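Local atomic coordinates of oxidoreductase, NAD-binding/iron-sulfur cluster-binding protein (Nitratireductor pacificus pht-3B, PDB entry 6ZXU), a protein that acts as a catabolic reductive dehalogenase, carrying cobalamin and two iron-sulfur clusters and probably removing halogens from organohalide substrates by reduction. Residues A81-F84 with T85-D89; L343-G346 with M347-L350; V462-A465 with H466-M470. All coordinates share one frame; numbering follows the deposited sequence.

How the interactions relate
Interaction 1 (81-89) and interaction 2 (343-350) come first and second along the chain, with centres about 12 Å apart, and they touch: Phe-87 packs on Pro-349, and Phe-84 on Leu-350. The last part of helix 74-85 and the turn after it thus lie against helix 342-354, while helix 168-190 contacts both. Interaction 3 (462-470) follows, at the C-terminal part of helix 445-469. Its centre is about 21 Å from that of interaction 1 and about 25 Å from that of interaction 2. Helix 445-469 nevertheless ties the set together: it meets helix 74-85 near interaction 3, helix 342-354 near Met-347, and it carries the cobalamin-binding Ser-449.

Interaction 1: A81-F84 with T85-D89; sequences ARLF and TRFLD
The carbonyl oxygen of Ala-81 is gripped twice by Thr-85: the amide N bonds to Ala-81 O at 2.9 Å, and the hydroxyl OG1 donates to Ala-81 O at 2.8 Å. The two donors reach it from opposite faces of the carbonyl plane. With OG1 anti to the carbonyl carbon (chi1 -59°), the hydroxyl lies beside its own backbone N and can turn back to the same acceptor, a common way for a threonine to engage the preceding turn of a helix. Beyond this point the bonding shortens from four residues to three. Arg-86 N bonds to Leu-83 O at 3.3 Å and Phe-87 N to Phe-84 O at 3.0 Å. The chain thereby leaves helix 74-85 through a type I beta turn from Thr-85 to Leu-88. Side chains follow the backbone round. Leu-83 CD1 sits at the edge of the Arg-86 guanidinium, 4.0 Å from Arg-86 NE, where the two side chains cross obliquely. Phe-87 lays one ring face over Arg-86 CB, and its CE2 comes within 3.4 Å of Leu-83 O. Arg-188 on helix 168-190 bonds to the carbonyl oxygens of Phe-87 and Leu-88.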
# COMPACT_ATOMS: atom_id res chain seq x y z
N ALA A 81 11.40 6.50 13.27
CA ALA A 81 10.64 6.48 14.54
C ALA A 81 10.60 7.86 15.18
O ALA A 81 9.56 8.28 15.68
CB ALA A 81 11.27 5.44 15.49
N ARG A 82 11.73 8.58 15.17
CA ARG A 82 11.77 9.89 15.78
C ARG A 82 10.89 10.83 15.02
O ARG A 82 10.27 11.68 15.58
CB ARG A 82 13.20 10.42 15.85
CG ARG A 82 14.07 9.74 16.94
CD ARG A 82 15.33 10.55 17.24
NE ARG A 82 16.20 10.64 16.05
CZ ARG A 82 17.11 9.73 15.70
NH1 ARG A 82 17.32 8.65 16.48
NH2 ARG A 82 17.83 9.89 14.57
N LEU A 83 10.90 10.71 13.70
CA LEU A 83 10.03 11.51 12.89
C LEU A 83 8.57 11.26 13.24
O LEU A 83 7.81 12.19 13.41
CB LEU A 83 10.26 11.19 11.43
CG LEU A 83 9.33 11.88 10.47
CD1 LEU A 83 9.64 13.36 10.49
CD2 LEU A 83 9.54 11.27 9.04
N PHE A 84 8.17 9.99 13.34
CA PHE A 84 6.78 9.67 13.63
C PHE A 84 6.35 10.07 15.04
O PHE A 84 5.20 10.41 15.22
CB PHE A 84 6.50 8.16 13.39
CG PHE A 84 6.77 7.70 11.99
CD1 PHE A 84 6.63 8.56 10.89
CD2 PHE A 84 7.08 6.36 11.75
CE1 PHE A 84 6.92 8.12 9.60
CE2 PHE A 84 7.33 5.91 10.46
CZ PHE A 84 7.27 6.77 9.38
N THR A 85 7.28 10.06 15.99
CA THR A 85 7.08 10.61 17.31
C THR A 85 6.52 12.03 17.41
O THR A 85 5.67 12.32 18.25
CB THR A 85 8.38 10.56 18.10
OG1 THR A 85 8.83 9.20 18.18
CG2 THR A 85 8.21 11.13 19.45
N ARG A 86 6.89 12.90 16.47
CA ARG A 86 6.36 14.27 16.40
C ARG A 86 4.87 14.31 16.19
O ARG A 86 4.23 15.33 16.40
CB ARG A 86 7.07 15.06 15.25
CG ARG A 86 8.59 14.86 15.36
CD ARG A 86 9.50 15.83 14.65
NE ARG A 86 9.12 16.15 13.27
CZ ARG A 86 8.49 17.26 12.87
NH1 ARG A 86 8.25 17.44 11.56
NH2 ARG A 86 8.09 18.18 13.76
N PHE A 87 4.28 13.21 15.76
CA PHE A 87 2.85 13.26 15.44
C PHE A 87 1.98 12.36 16.38
O PHE A 87 0.79 12.10 16.08
CB PHE A 87 2.63 12.86 13.95
CG PHE A 87 3.54 13.61 13.00
CD1 PHE A 87 3.38 14.99 12.85
CD2 PHE A 87 4.58 12.99 12.37
CE1 PHE A 87 4.26 15.73 12.09
CE2 PHE A 87 5.42 13.71 11.57
CZ PHE A 87 5.27 15.07 11.42
N LEU A 88 2.56 11.91 17.48
CA LEU A 88 1.83 11.18 18.52
C LEU A 88 0.87 12.08 19.27
O LEU A 88 -0.15 11.64 19.83
CB LEU A 88 2.80 10.55 19.49
CG LEU A 88 3.72 9.53 18.94
CD1 LEU A 88 4.74 9.11 19.97
CD2 LEU A 88 3.03 8.28 18.41
N ASP A 89 1.10 13.39 19.23
CA ASP A 89 0.05 14.34 19.64
C ASP A 89 -0.05 15.47 18.65
O ASP A 89 0.76 15.60 17.75
CB ASP A 89 0.38 14.94 20.99
CG ASP A 89 -0.93 15.25 21.87
OD1 ASP A 89 -2.09 15.43 21.29
OD2 ASP A 89 -0.72 15.31 23.15

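Interaction 2: L343-G346 with M347-L350; sequences LALG and MQPL
Met-347 N reaches two carbonyl oxygens of the preceding turn: Ala-344 O at 2.9 Å, and Leu-343 O in a weak bond of 3.3 Å. Gln-348 N is shared in the same manner, weakly, between Ala-344 O and Leu-345 O. Both amides are therefore divided between three-residue and four-residue partners, so Ala-344 O serves two donors, and neither amide points squarely at one acceptor.

The side chains add van der Waals contacts, the one between Met-347 CE and Leu-343 CG purely apolar. Met-347 bends at chi3 (-131°), which brings its methyl CE to 3.9 Å from Leu-343 CG and to 3.8 Å from Leu-343 O. Cutting Met-347 back to an alanine would take away CE and is likely to leave Leu-343 without this methyl neighbour, opening a gap toward Ile-182 and Met-450, which Met-347 also touches. On another side of the helix, Leu-345 and Gln-348 run side by side in the same direction, Leu-345 CD2 lying 3.8 Å from Gln-348 OE1.

Where an amide hydrogen would be expected, Pro-349 offers only carbon: its CD lies 3.3 Å from Leu-345 O. Leu-350 CD1 stands 3.8 Å from Gly-346 O, while Leu-350 N bonds weakly to Met-347 O instead of to Gly-346 O, four residues back. The loss of these two four-residue bonds, the first because proline has no N-H to give, is characteristic of a proline kink, here within helix 342-354.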
# COMPACT_ATOMS: atom_id res chain seq x y z
N LEU A 343 -9.27 9.55 8.65
CA LEU A 343 -8.19 8.60 8.66
C LEU A 343 -7.05 8.99 7.74
O LEU A 343 -5.88 8.94 8.12
CB LEU A 343 -8.71 7.19 8.31
CG LEU A 343 -7.69 6.07 8.39
CD1 LEU A 343 -7.07 5.90 9.78
CD2 LEU A 343 -8.30 4.73 7.96
N ALA A 344 -7.40 9.38 6.51
CA ALA A 344 -6.40 9.93 5.60
C ALA A 344 -5.70 11.20 6.17
O ALA A 344 -4.49 11.35 6.10
CB ALA A 344 -7.07 10.27 4.28
N LEU A 345 -6.47 12.09 6.76
CA LEU A 345 -5.88 13.24 7.47
C LEU A 345 -4.92 12.82 8.58
O LEU A 345 -3.92 13.51 8.82
CB LEU A 345 -6.98 14.17 8.05
CG LEU A 345 -7.69 14.98 6.96
CD1 LEU A 345 -8.98 15.56 7.44
CD2 LEU A 345 -6.78 16.13 6.51
N GLY A 346 -5.14 11.69 9.23
CA GLY A 346 -4.16 11.17 10.23
C GLY A 346 -2.87 10.78 9.60
O GLY A 346 -1.82 10.78 10.25
N MET A 347 -2.91 10.36 8.32
CA MET A 347 -1.66 9.96 7.62
C MET A 347 -0.89 11.13 7.04
O MET A 347 0.32 11.03 6.88
CB MET A 347 -2.00 8.99 6.50
CG MET A 347 -2.60 7.70 7.02
SD MET A 347 -3.03 6.62 5.63
CE MET A 347 -4.68 6.09 5.89
N GLN A 348 -1.58 12.21 6.69
CA GLN A 348 -0.98 13.31 5.97
C GLN A 348 0.34 13.86 6.54
O GLN A 348 1.30 14.04 5.79
CB GLN A 348 -2.01 14.38 5.77
CG GLN A 348 -1.44 15.50 4.89
CD GLN A 348 -2.51 16.41 4.32
OE1 GLN A 348 -3.37 16.95 5.05
NE2 GLN A 348 -2.46 16.62 3.00
N PRO A 349 0.40 14.13 7.85
CA PRO A 349 1.67 14.67 8.40
C PRO A 349 2.86 13.73 8.21
O PRO A 349 3.97 14.19 7.94
CB PRO A 349 1.37 14.82 9.91
CG PRO A 349 -0.13 14.90 9.99
CD PRO A 349 -0.66 14.09 8.86
N LEU A 350 2.64 12.42 8.32
CA LEU A 350 3.72 11.47 8.14
C LEU A 350 4.18 11.49 6.68
O LEU A 350 5.37 11.59 6.39
CB LEU A 350 3.30 10.06 8.52
CG LEU A 350 3.15 9.71 10.01
CD1 LEU A 350 1.97 10.44 10.59
CD2 LEU A 350 2.99 8.17 10.23

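Interaction 3: V462-A465 with H466-M470; sequences VMAA and HCRRM
Arg-468 folds back over the turn that precedes it, and its guanidinium rests one face on Ala-465 CA, which lies 3.4 Å from the plane and offset toward the rim. The bend at chi3 (-57°) turns the group back along the helix, so that NH2 comes to 3.6 Å from Ala-465 CB and NH1 to 3.7 Å from Ala-464 CB. Small alanine side chains leave the flat group this place against the helix surface. NH1 also passes 3.5 Å from Ala-464 O, but at too poor an angle to bond; its hydrogen bond goes to Ala-474 O, at the start of strand 474-477.

The backbone supplies an unbroken run of alpha-helical hydrogen bonds. His-466 N bonds to Val-462 O, Cys-467 N to Met-463 O, Arg-468 N to Ala-464 O and Arg-469 N to Ala-465 O, the last at 3.0 Å. Each amide thus pairs with the carbonyl four residues back, in the regular pattern of an alpha helix. The run closes with Met-470 N bonding to His-466 O.

Other side chains lie against the same carbonyls. Cys-467 CB is 3.4 Å from Ala-464 O, and its SG lies 3.7 Å from Met-463 O.

Outward contacts place this part of helix 445-469 in the fold. Arg-469 NH2 forms a salt bridge to Asp-76 on helix 74-85, a residue that also touches Ala-465 and His-466, while the His-466 ring meets Trp-163 edge-to-face. Met-463 packs against helix 376-390, and together with Ala-464 and Cys-467 it contacts Phe-519, so the helix packs against helices 74-85 and 376-390 and against strand 514-521 of the antiparallel sheet that also holds strand 474-477.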
# COMPACT_ATOMS: atom_id res chain seq x y z
N VAL A 462 13.73 4.18 4.39
CA VAL A 462 14.68 3.42 5.21
C VAL A 462 15.71 2.73 4.32
O VAL A 462 16.91 2.76 4.58
CB VAL A 462 13.94 2.40 6.11
CG1 VAL A 462 14.91 1.42 6.67
CG2 VAL A 462 13.28 3.12 7.26
N MET A 463 15.26 2.10 3.25
CA MET A 463 16.14 1.34 2.37
C MET A 463 17.15 2.23 1.67
O MET A 463 18.33 1.90 1.59
CB MET A 463 15.34 0.52 1.38
CG MET A 463 14.65 -0.67 2.07
SD MET A 463 13.55 -1.54 0.95
CE MET A 463 14.72 -2.50 -0.01
N ALA A 464 16.70 3.32 1.11
CA ALA A 464 17.57 4.28 0.48
C ALA A 464 18.58 4.86 1.49
O ALA A 464 19.75 5.04 1.15
CB ALA A 464 16.78 5.37 -0.16
N ALA A 465 18.15 5.10 2.72
CA ALA A 465 19.09 5.59 3.78
C ALA A 465 20.15 4.59 4.08
O ALA A 465 21.33 4.96 4.25
CB ALA A 465 18.35 5.93 5.05
N HIS A 466 19.83 3.30 4.00
CA HIS A 466 20.82 2.29 4.20
C HIS A 466 21.81 2.20 3.09
O HIS A 466 23.02 2.06 3.30
CB HIS A 466 20.19 0.89 4.47
CG HIS A 466 21.18 -0.13 4.94
ND1 HIS A 466 21.91 0.02 6.11
CD2 HIS A 466 21.54 -1.31 4.42
CE1 HIS A 466 22.71 -1.02 6.26
NE2 HIS A 466 22.51 -1.84 5.24
N CYS A 467 21.34 2.34 1.87
CA CYS A 467 22.25 2.44 0.73
C CYS A 467 23.26 3.60 0.92
O CYS A 467 24.40 3.44 0.61
CB CYS A 467 21.47 2.64 -0.60
SG CYS A 467 20.64 1.13 -1.14
N ARG A 468 22.77 4.75 1.36
CA ARG A 468 23.61 5.95 1.55
C ARG A 468 24.64 5.68 2.68
O ARG A 468 25.79 6.03 2.55
CB ARG A 468 22.82 7.15 1.77
CG ARG A 468 21.96 7.58 0.62
CD ARG A 468 21.35 8.95 0.74
NE ARG A 468 20.56 9.09 1.94
CZ ARG A 468 19.28 8.79 2.08
NH1 ARG A 468 18.58 8.31 1.07
NH2 ARG A 468 18.68 8.99 3.24
N ARG A 469 24.25 4.97 3.72
CA ARG A 469 25.13 4.55 4.76
C ARG A 469 26.28 3.75 4.23
O ARG A 469 27.42 3.86 4.68
CB ARG A 469 24.37 3.76 5.82
CG ARG A 469 25.21 3.23 6.95
CD ARG A 469 24.41 2.43 7.98
NE ARG A 469 23.23 3.15 8.52
CZ ARG A 469 23.26 4.14 9.44
NH1 ARG A 469 24.42 4.63 9.98
NH2 ARG A 469 22.10 4.67 9.82
N MET A 470 26.03 2.95 3.22
CA MET A 470 27.10 2.16 2.60
C MET A 470 27.91 2.91 1.53
O MET A 470 28.74 2.32 0.86
CB MET A 470 26.47 0.89 2.00
CG MET A 470 25.72 0.02 3.01
SD MET A 470 25.14 -1.56 2.36
CE MET A 470 23.87 -1.01 1.21